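Local coordinates for ChrR-like cupin domain-containing protein (Ralstonia eutropha, PDB 3CJX) that is of unknown function but folds as a ChrR-like cupin, a beta-barrel architecture shared with many small-molecule-binding and metal-binding proteins, at residues 65-70 / 112-117; 16-21 / 149-154; 32-37 / 153-158. All coordinates share one frame; numbering follows the deposited sequence. Where two conformers were deposited one is given.

Interaction 1: 65-70 / 112-117; sequences VHMYTI and VIFMLS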
# COMPACT_ATOMS: atom_id res chain seq x y z
N VAL A 65 -4.47 -9.83 -2.34
CA VAL A 65 -3.96 -8.54 -2.84
C VAL A 65 -4.41 -8.36 -4.28
O VAL A 65 -4.18 -9.24 -5.12
CB VAL A 65 -2.43 -8.43 -2.89
CG1 VAL A 65 -2.04 -7.09 -3.46
CG2 VAL A 65 -1.80 -8.62 -1.51
N HIS A 66 -5.09 -7.25 -4.52
CA HIS A 66 -5.53 -6.83 -5.86
C HIS A 66 -4.71 -5.60 -6.23
O HIS A 66 -4.75 -4.59 -5.54
CB HIS A 66 -7.00 -6.46 -5.88
CG HIS A 66 -7.91 -7.60 -5.64
ND1 HIS A 66 -8.40 -8.38 -6.66
CD2 HIS A 66 -8.45 -8.08 -4.50
CE1 HIS A 66 -9.19 -9.31 -6.15
NE2 HIS A 66 -9.24 -9.15 -4.84
N MSE A 67 -3.96 -5.69 -7.31
CA MSE A 67 -3.08 -4.59 -7.67
C MSE A 67 -3.11 -4.25 -9.15
O MSE A 67 -3.02 -5.14 -9.99
CB MSE A 67 -1.67 -4.89 -7.21
CG MSE A 67 -0.61 -3.93 -7.69
SE MSE A 67 0.70 -3.62 -6.32
CE MSE A 67 0.71 -5.43 -5.56
N TYR A 68 -3.23 -2.95 -9.41
CA TYR A 68 -3.26 -2.42 -10.75
C TYR A 68 -2.14 -1.41 -10.90
O TYR A 68 -2.05 -0.43 -10.13
CB TYR A 68 -4.59 -1.74 -11.03
CG TYR A 68 -4.74 -1.20 -12.44
CD1 TYR A 68 -5.11 -2.04 -13.49
CD2 TYR A 68 -4.54 0.15 -12.71
CE1 TYR A 68 -5.27 -1.55 -14.77
CE2 TYR A 68 -4.70 0.65 -13.99
CZ TYR A 68 -5.05 -0.20 -15.02
OH TYR A 68 -5.21 0.29 -16.29
N THR A 69 -1.31 -1.65 -11.91
CA THR A 69 -0.21 -0.77 -12.22
C THR A 69 -0.67 0.27 -13.22
O THR A 69 -1.07 -0.06 -14.34
CB THR A 69 0.93 -1.54 -12.83
OG1 THR A 69 1.33 -2.55 -11.91
CG2 THR A 69 2.10 -0.60 -13.13
N ILE A 70 -0.62 1.52 -12.82
CA ILE A 70 -1.04 2.62 -13.69
C ILE A 70 0.12 2.92 -14.66
O ILE A 70 -0.05 3.02 -15.87
CB ILE A 70 -1.44 3.86 -12.83
CG1 ILE A 70 -2.58 3.47 -11.85
CG2 ILE A 70 -1.81 5.08 -13.72
CD1 ILE A 70 -2.70 4.37 -10.60
N VAL A 112 1.02 2.56 -8.56
CA VAL A 112 0.05 1.46 -8.43
C VAL A 112 -1.12 1.81 -7.54
O VAL A 112 -1.06 2.74 -6.73
CB VAL A 112 0.69 0.19 -7.89
CG1 VAL A 112 1.91 -0.22 -8.72
CG2 VAL A 112 1.09 0.40 -6.46
N ILE A 113 -2.22 1.11 -7.72
CA ILE A 113 -3.34 1.23 -6.79
C ILE A 113 -3.59 -0.19 -6.34
O ILE A 113 -3.64 -1.11 -7.15
CB ILE A 113 -4.63 1.85 -7.41
CG1 ILE A 113 -5.69 2.01 -6.32
CG2 ILE A 113 -5.18 1.00 -8.57
CD1 ILE A 113 -6.95 2.67 -6.80
N PHE A 114 -3.68 -0.41 -5.05
CA PHE A 114 -3.93 -1.76 -4.60
C PHE A 114 -4.88 -1.84 -3.46
O PHE A 114 -5.08 -0.89 -2.72
CB PHE A 114 -2.64 -2.48 -4.22
CG PHE A 114 -1.94 -1.89 -3.04
CD1 PHE A 114 -2.25 -2.30 -1.75
CD2 PHE A 114 -0.96 -0.93 -3.23
CE1 PHE A 114 -1.60 -1.75 -0.66
CE2 PHE A 114 -0.30 -0.39 -2.16
CZ PHE A 114 -0.62 -0.79 -0.86
N MSE A 115 -5.49 -3.01 -3.36
CA MSE A 115 -6.40 -3.33 -2.29
C MSE A 115 -5.78 -4.52 -1.53
O MSE A 115 -5.80 -5.64 -2.04
CB MSE A 115 -7.79 -3.66 -2.89
CG MSE A 115 -8.47 -2.51 -3.73
SE MSE A 115 -8.48 -2.46 -5.74
CE MSE A 115 -6.66 -2.25 -6.32
N LEU A 116 -5.25 -4.28 -0.33
CA LEU A 116 -4.61 -5.33 0.48
C LEU A 116 -5.47 -5.75 1.65
O LEU A 116 -5.78 -4.95 2.51
CB LEU A 116 -3.26 -4.84 1.02
CG LEU A 116 -2.47 -5.76 1.98
CD1 LEU A 116 -2.02 -7.04 1.32
CD2 LEU A 116 -1.26 -5.02 2.51
N SER A 117 -5.83 -7.02 1.68
CA SER A 117 -6.58 -7.57 2.80
C SER A 117 -5.64 -8.33 3.69
O SER A 117 -4.65 -8.91 3.24
CB SER A 117 -7.69 -8.51 2.34
OG SER A 117 -8.67 -7.76 1.66

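Interaction 2: 16-21 / 149-154; sequences TAHPFL and QDNGLR. With SO4 (sulfate ion), chain I; GOL (glycerol), chain J.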
# COMPACT_ATOMS: atom_id res chain seq x y z
N THR A 16 -4.62 13.90 -6.52
CA THR A 16 -3.81 14.97 -7.15
C THR A 16 -3.88 16.32 -6.42
O THR A 16 -3.13 17.22 -6.74
CB THR A 16 -4.21 15.22 -8.62
OG1 THR A 16 -5.48 15.88 -8.68
CG2 THR A 16 -4.27 13.93 -9.41
N ALA A 17 -4.78 16.47 -5.45
CA ALA A 17 -4.93 17.72 -4.70
C ALA A 17 -3.92 17.91 -3.53
O ALA A 17 -3.91 18.97 -2.90
CB ALA A 17 -6.35 17.85 -4.18
N HIS A 18 -3.12 16.88 -3.22
CA HIS A 18 -2.16 16.94 -2.12
C HIS A 18 -0.98 16.07 -2.48
O HIS A 18 -1.15 15.09 -3.20
CB HIS A 18 -2.77 16.41 -0.81
CG HIS A 18 -4.00 17.13 -0.39
ND1 HIS A 18 -3.97 18.33 0.29
CD2 HIS A 18 -5.31 16.86 -0.61
CE1 HIS A 18 -5.21 18.75 0.50
NE2 HIS A 18 -6.04 17.88 -0.04
N PRO A 19 0.22 16.40 -1.97
CA PRO A 19 1.35 15.54 -2.26
C PRO A 19 1.27 14.23 -1.51
O PRO A 19 0.62 14.16 -0.48
CB PRO A 19 2.55 16.35 -1.77
CG PRO A 19 2.03 17.29 -0.78
CD PRO A 19 0.59 17.54 -1.11
N PHE A 20 1.92 13.19 -2.04
CA PHE A 20 1.95 11.89 -1.37
C PHE A 20 2.74 12.00 -0.07
O PHE A 20 3.59 12.88 0.10
CB PHE A 20 2.60 10.83 -2.27
CG PHE A 20 1.68 10.22 -3.30
CD1 PHE A 20 0.85 11.00 -4.08
CD2 PHE A 20 1.70 8.85 -3.53
CE1 PHE A 20 0.02 10.41 -5.04
CE2 PHE A 20 0.88 8.26 -4.49
CZ PHE A 20 0.05 9.05 -5.25
N LEU A 21 2.41 11.12 0.87
CA LEU A 21 3.14 11.03 2.11
C LEU A 21 4.46 10.35 1.73
O LEU A 21 4.46 9.33 1.05
CB LEU A 21 2.36 10.18 3.12
CG LEU A 21 0.97 10.72 3.47
CD1 LEU A 21 0.24 9.77 4.43
CD2 LEU A 21 1.11 12.12 4.06
N GLN A 149 4.87 15.84 8.15
CA GLN A 149 5.09 16.43 6.82
C GLN A 149 4.15 17.61 6.50
O GLN A 149 4.19 18.16 5.38
CB GLN A 149 4.97 15.36 5.74
CG GLN A 149 5.91 14.20 5.93
CD GLN A 149 5.80 13.15 4.85
OE1 GLN A 149 5.20 13.36 3.79
NE2 GLN A 149 6.38 11.99 5.11
N ASP A 150 3.30 17.97 7.47
CA ASP A 150 2.38 19.08 7.34
C ASP A 150 1.48 18.93 6.09
O ASP A 150 1.22 19.89 5.37
CB ASP A 150 3.18 20.38 7.31
CG ASP A 150 2.31 21.62 7.26
OD1 ASP A 150 1.15 21.57 7.73
OD2 ASP A 150 2.80 22.65 6.74
N ASN A 151 1.02 17.71 5.85
CA ASN A 151 0.22 17.41 4.68
C ASN A 151 -1.25 17.57 5.06
O ASN A 151 -1.68 17.04 6.09
CB ASN A 151 0.52 15.99 4.22
CG ASN A 151 -0.03 15.69 2.84
OD1 ASN A 151 -1.17 16.02 2.53
ND2 ASN A 151 0.77 15.05 2.01
N GLY A 152 -2.01 18.29 4.23
CA GLY A 152 -3.43 18.56 4.49
C GLY A 152 -4.40 17.63 3.79
O GLY A 152 -5.51 18.02 3.46
N LEU A 153 -3.97 16.39 3.61
CA LEU A 153 -4.74 15.34 2.96
C LEU A 153 -5.75 14.70 3.91
O LEU A 153 -5.64 14.82 5.13
CB LEU A 153 -3.73 14.32 2.40
CG LEU A 153 -3.68 12.82 2.49
CD1 LEU A 153 -2.32 12.48 1.94
CD2 LEU A 153 -3.82 12.25 3.88
N ARG A 154 -6.76 14.05 3.33
CA ARG A 154 -7.79 13.32 4.07
C ARG A 154 -7.97 11.98 3.41
O ARG A 154 -7.80 11.87 2.20
CB ARG A 154 -9.15 14.00 3.98
CG ARG A 154 -9.22 15.42 4.47
CD ARG A 154 -10.68 15.89 4.49
NE ARG A 154 -11.31 15.79 3.16
CZ ARG A 154 -12.61 15.94 2.92
NH1 ARG A 154 -13.48 16.19 3.90
NH2 ARG A 154 -13.06 15.83 1.67
S SO4 I . -1.16 20.31 1.11
O1 SO4 I . 0.08 19.65 1.52
O2 SO4 I . -1.46 20.07 -0.31
O3 SO4 I . -1.05 21.76 1.33
O4 SO4 I . -2.25 19.75 1.89
C1 GOL J . -10.76 15.64 -0.95
O1 GOL J . -11.02 15.50 -2.34
C2 GOL J . -9.28 15.87 -0.65
O2 GOL J . -8.81 16.83 -1.57
C3 GOL J . -8.45 14.57 -0.74
O3 GOL J . -7.58 14.36 0.37

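Interaction 3: 32-37 / 153-158; sequences IFPLFM and LRYIAA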
# COMPACT_ATOMS: atom_id res chain seq x y z
N ILE A 32 3.19 7.07 -0.40
CA ILE A 32 1.81 6.59 -0.34
C ILE A 32 0.81 7.70 -0.27
O ILE A 32 1.10 8.79 0.27
CB ILE A 32 1.53 5.81 0.99
CG1 ILE A 32 2.55 4.75 1.24
CG2 ILE A 32 0.22 5.08 0.96
CD1 ILE A 32 2.49 3.67 0.20
N PHE A 33 -0.37 7.42 -0.81
CA PHE A 33 -1.53 8.28 -0.63
C PHE A 33 -2.63 7.35 -0.11
O PHE A 33 -3.14 6.53 -0.86
CB PHE A 33 -1.95 8.99 -1.92
CG PHE A 33 -2.77 10.22 -1.66
CD1 PHE A 33 -3.96 10.14 -0.94
CD2 PHE A 33 -2.36 11.45 -2.12
CE1 PHE A 33 -4.71 11.25 -0.68
CE2 PHE A 33 -3.11 12.57 -1.88
CZ PHE A 33 -4.30 12.47 -1.16
N PRO A 34 -3.00 7.46 1.18
CA PRO A 34 -4.02 6.57 1.67
C PRO A 34 -5.39 6.94 1.12
O PRO A 34 -5.65 8.11 0.88
CB PRO A 34 -3.98 6.79 3.19
CG PRO A 34 -3.52 8.19 3.33
CD PRO A 34 -2.57 8.42 2.21
N LEU A 35 -6.22 5.93 0.90
CA LEU A 35 -7.58 6.11 0.40
C LEU A 35 -8.60 5.57 1.42
O LEU A 35 -9.41 6.34 1.96
CB LEU A 35 -7.74 5.44 -0.97
CG LEU A 35 -6.65 5.86 -1.96
CD1 LEU A 35 -6.72 5.09 -3.27
CD2 LEU A 35 -6.75 7.37 -2.19
N PHE A 36 -8.51 4.27 1.71
CA PHE A 36 -9.43 3.60 2.64
C PHE A 36 -8.67 2.71 3.61
O PHE A 36 -7.87 1.89 3.18
CB PHE A 36 -10.44 2.77 1.85
CG PHE A 36 -11.49 2.13 2.70
CD1 PHE A 36 -12.65 2.81 3.00
CD2 PHE A 36 -11.31 0.86 3.22
CE1 PHE A 36 -13.62 2.23 3.79
CE2 PHE A 36 -12.26 0.28 4.02
CZ PHE A 36 -13.42 0.96 4.30
N MSE A 37 -8.93 2.85 4.91
CA MSE A 37 -8.25 2.05 5.94
C MSE A 37 -9.20 1.51 6.99
O MSE A 37 -9.84 2.28 7.72
CB MSE A 37 -7.17 2.86 6.62
CG MSE A 37 -6.37 3.62 5.64
SE MSE A 37 -4.58 3.80 6.19
CE MSE A 37 -4.00 2.03 5.64
N LEU A 153 -3.97 16.39 3.61
CA LEU A 153 -4.74 15.34 2.96
C LEU A 153 -5.75 14.70 3.91
O LEU A 153 -5.64 14.82 5.13
CB LEU A 153 -3.73 14.32 2.40
CG LEU A 153 -3.68 12.82 2.49
CD1 LEU A 153 -2.32 12.48 1.94
CD2 LEU A 153 -3.82 12.25 3.88
N ARG A 154 -6.76 14.05 3.33
CA ARG A 154 -7.79 13.32 4.07
C ARG A 154 -7.97 11.98 3.41
O ARG A 154 -7.80 11.87 2.20
CB ARG A 154 -9.15 14.00 3.98
CG ARG A 154 -9.22 15.42 4.47
CD ARG A 154 -10.68 15.89 4.49
NE ARG A 154 -11.31 15.79 3.16
CZ ARG A 154 -12.61 15.94 2.92
NH1 ARG A 154 -13.48 16.19 3.90
NH2 ARG A 154 -13.06 15.83 1.67
N TYR A 155 -8.34 10.97 4.20
CA TYR A 155 -8.61 9.63 3.69
C TYR A 155 -9.82 9.04 4.45
O TYR A 155 -10.28 9.61 5.43
CB TYR A 155 -7.36 8.73 3.77
CG TYR A 155 -6.91 8.43 5.18
CD1 TYR A 155 -6.03 9.29 5.84
CD2 TYR A 155 -7.36 7.30 5.86
CE1 TYR A 155 -5.62 9.03 7.13
CE2 TYR A 155 -6.96 7.04 7.16
CZ TYR A 155 -6.09 7.91 7.79
OH TYR A 155 -5.68 7.70 9.08
N ILE A 156 -10.33 7.91 3.98
CA ILE A 156 -11.48 7.28 4.60
C ILE A 156 -11.03 6.20 5.57
O ILE A 156 -10.13 5.41 5.25
CB ILE A 156 -12.39 6.65 3.55
CG1 ILE A 156 -12.73 7.66 2.46
CG2 ILE A 156 -13.65 6.09 4.21
CD1 ILE A 156 -13.33 8.89 2.96
N ALA A 157 -11.65 6.16 6.75
CA ALA A 157 -11.29 5.20 7.78
C ALA A 157 -12.54 4.62 8.42
O ALA A 157 -13.50 5.32 8.64
CB ALA A 157 -10.42 5.86 8.83
N ALA A 158 -12.50 3.33 8.72
CA ALA A 158 -13.61 2.65 9.37
C ALA A 158 -13.35 2.71 10.88
O ALA A 158 -12.24 2.44 11.32
CB ALA A 158 -13.69 1.20 8.90

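Interaction 1: 65-70 / 112-117
Met115 O lies at the edge of the His66 imidazole, near the ring plane, while SE of Met67 and CG2 of Ile113 approach the Phe114 and Tyr68 rings obliquely. These rings stand on two faces of one antiparallel ladder, strands 65-70 and 112-117, in one of the two sheets of the cupin barrel. Val65, Met67, Thr69, Val112, Phe114 and Leu116 share one face. His66, Tyr68, Ile113 and Met115 share the other, where the more exposed rings suit a surface. On the first face Met67, a selenomethionine, and Phe114 lie side by side and point the same way, with CB of Met67 4.0 Å from CB of Phe114. SE of Met67 is 5.3 Å from the Phe114 ring centroid in a Met-aromatic contact, and it also packs on CG2 of Val112. A chi1 of 65° puts Phe114 CG between the backbone N and the carbonyl carbon, and the ring leads away from strand 65-70 while CB stays near His66 O. Long, flexible Met67 also reaches Trp74 and Tyr76 of the other sheet, so its side chain joins the two sheets, and a glycerol lies close to it. Two polar side-chain atoms find partners outside the strands: His66 ND1 bonds Tyr89 OH, and Thr69 OG1 takes the indole N-H of Trp74. Between the backbones, the His66-Met115 and Tyr68-Ile113 hydrogen-bonded pairs alternate with three non-hydrogen-bonded ones. The bond from Tyr68 N to Ile113 O is 2.9 Å long and nearly straight, 175° at the hydrogen. Beside it, CB of Tyr68 meets CG2 of Ile113 at 3.7 Å.

Interaction 2: 16-21 / 149-154
The loops carrying His18 and Leu153, whose CA atoms are 5.9 Å apart, run 130° apart in direction without strand pairing. Leu153 CA lies over the centre of one face of the His18 ring, 3.9 Å from its centroid, a CH-pi contact covering that face; sulfate and glycerol lie at the ring edge, near its plane, where ND1 and, weakly, NE2 bond them. Asn151 ties the loops by its amide: chi1 -168°, with CG anti to the backbone N, carries CG toward the 16-21 loop. ND2 donates to Pro19 O at 2.6 Å, the acceptor in the amide plane, the donor well above the carbonyl plane; OD1 takes a weak bond from Leu153 N. Leu21 supplies the apolar part, its CG 4.0 Å from CD1 of Leu153; helix 135-148 covers it with Trp141 and Ile146. A CB on Gly152 would clash with sulfate O4, so the missing side chain lets the ion approach its N, which donates to O4 at 2.8 Å. His18 ND1 donates to the same O4 at 2.7 Å. Two N-H groups, one per loop, thus converge on one oxygen, implying a spot that can accept a small anion, although this sulfate probably came from the crystallisation liquor.

Interaction 3: 32-37 / 153-158
Tyr155 CB rests against two carbonyls, 3.4 Å from Pro34 O and near Leu35 O. Its chi1 of 66° puts CG between the backbone N and the carbonyl carbon, close to Pro34 CB and CG, which meet the ring obliquely; CD1 is 3.7 Å from Pro34 CG. Along the other flank of the ring, but on the same side of its plane, CD2 and CE2 meet CG of Met37, and SE of this selenomethionine lies 4.8 Å from the ring centroid, an oblique Met-aromatic contact. At the tip, OH bonds Asp143 of helix 135-148, so one tyrosine spans strand and helix. The backbone carries a short parallel pairing in which 156-157 adds to strand 30-38 at the border of the mixed cupin sheet; on that strand's far flank Leu35 and Phe36 form a classic beta bulge facing Val45. Ile156 N donates to Leu35 O at 2.7 Å, Met37 N to Ile156 O, and Ala158 N, two residues on, to Met37 O. Branched Ile156 puts CG2 3.6 Å from CD1 of Phe36. Toward the start of both segments, CD1 of Leu153 stands over the face of the Phe33 ring, 3.7 Å from its centroid.

How the interactions relate
Interactions 2 and 3 follow one another along the chain after helix 135-148: their centres lie about 11 Å apart, and they share Leu153 and Arg154. They also meet through the other segments, where Leu21 N and Ile32 O, 2.7 Å apart, probably hydrogen-bond and Phe20 stacks edge-to-face on Phe33. Interaction 3 sits in the same sheet as interaction 1, about 14 Å away centre to centre, and Ile113 CD1 touches Leu35 CD1 at 4.3 Å. Interactions 1 and 2 are about 20 Å apart, centre to centre, and do not touch. No active site is identified; the glycerol near Met67 may mark the barrel pocket, whereas the sulfate and second glycerol occupy the outlying loops of interaction 2.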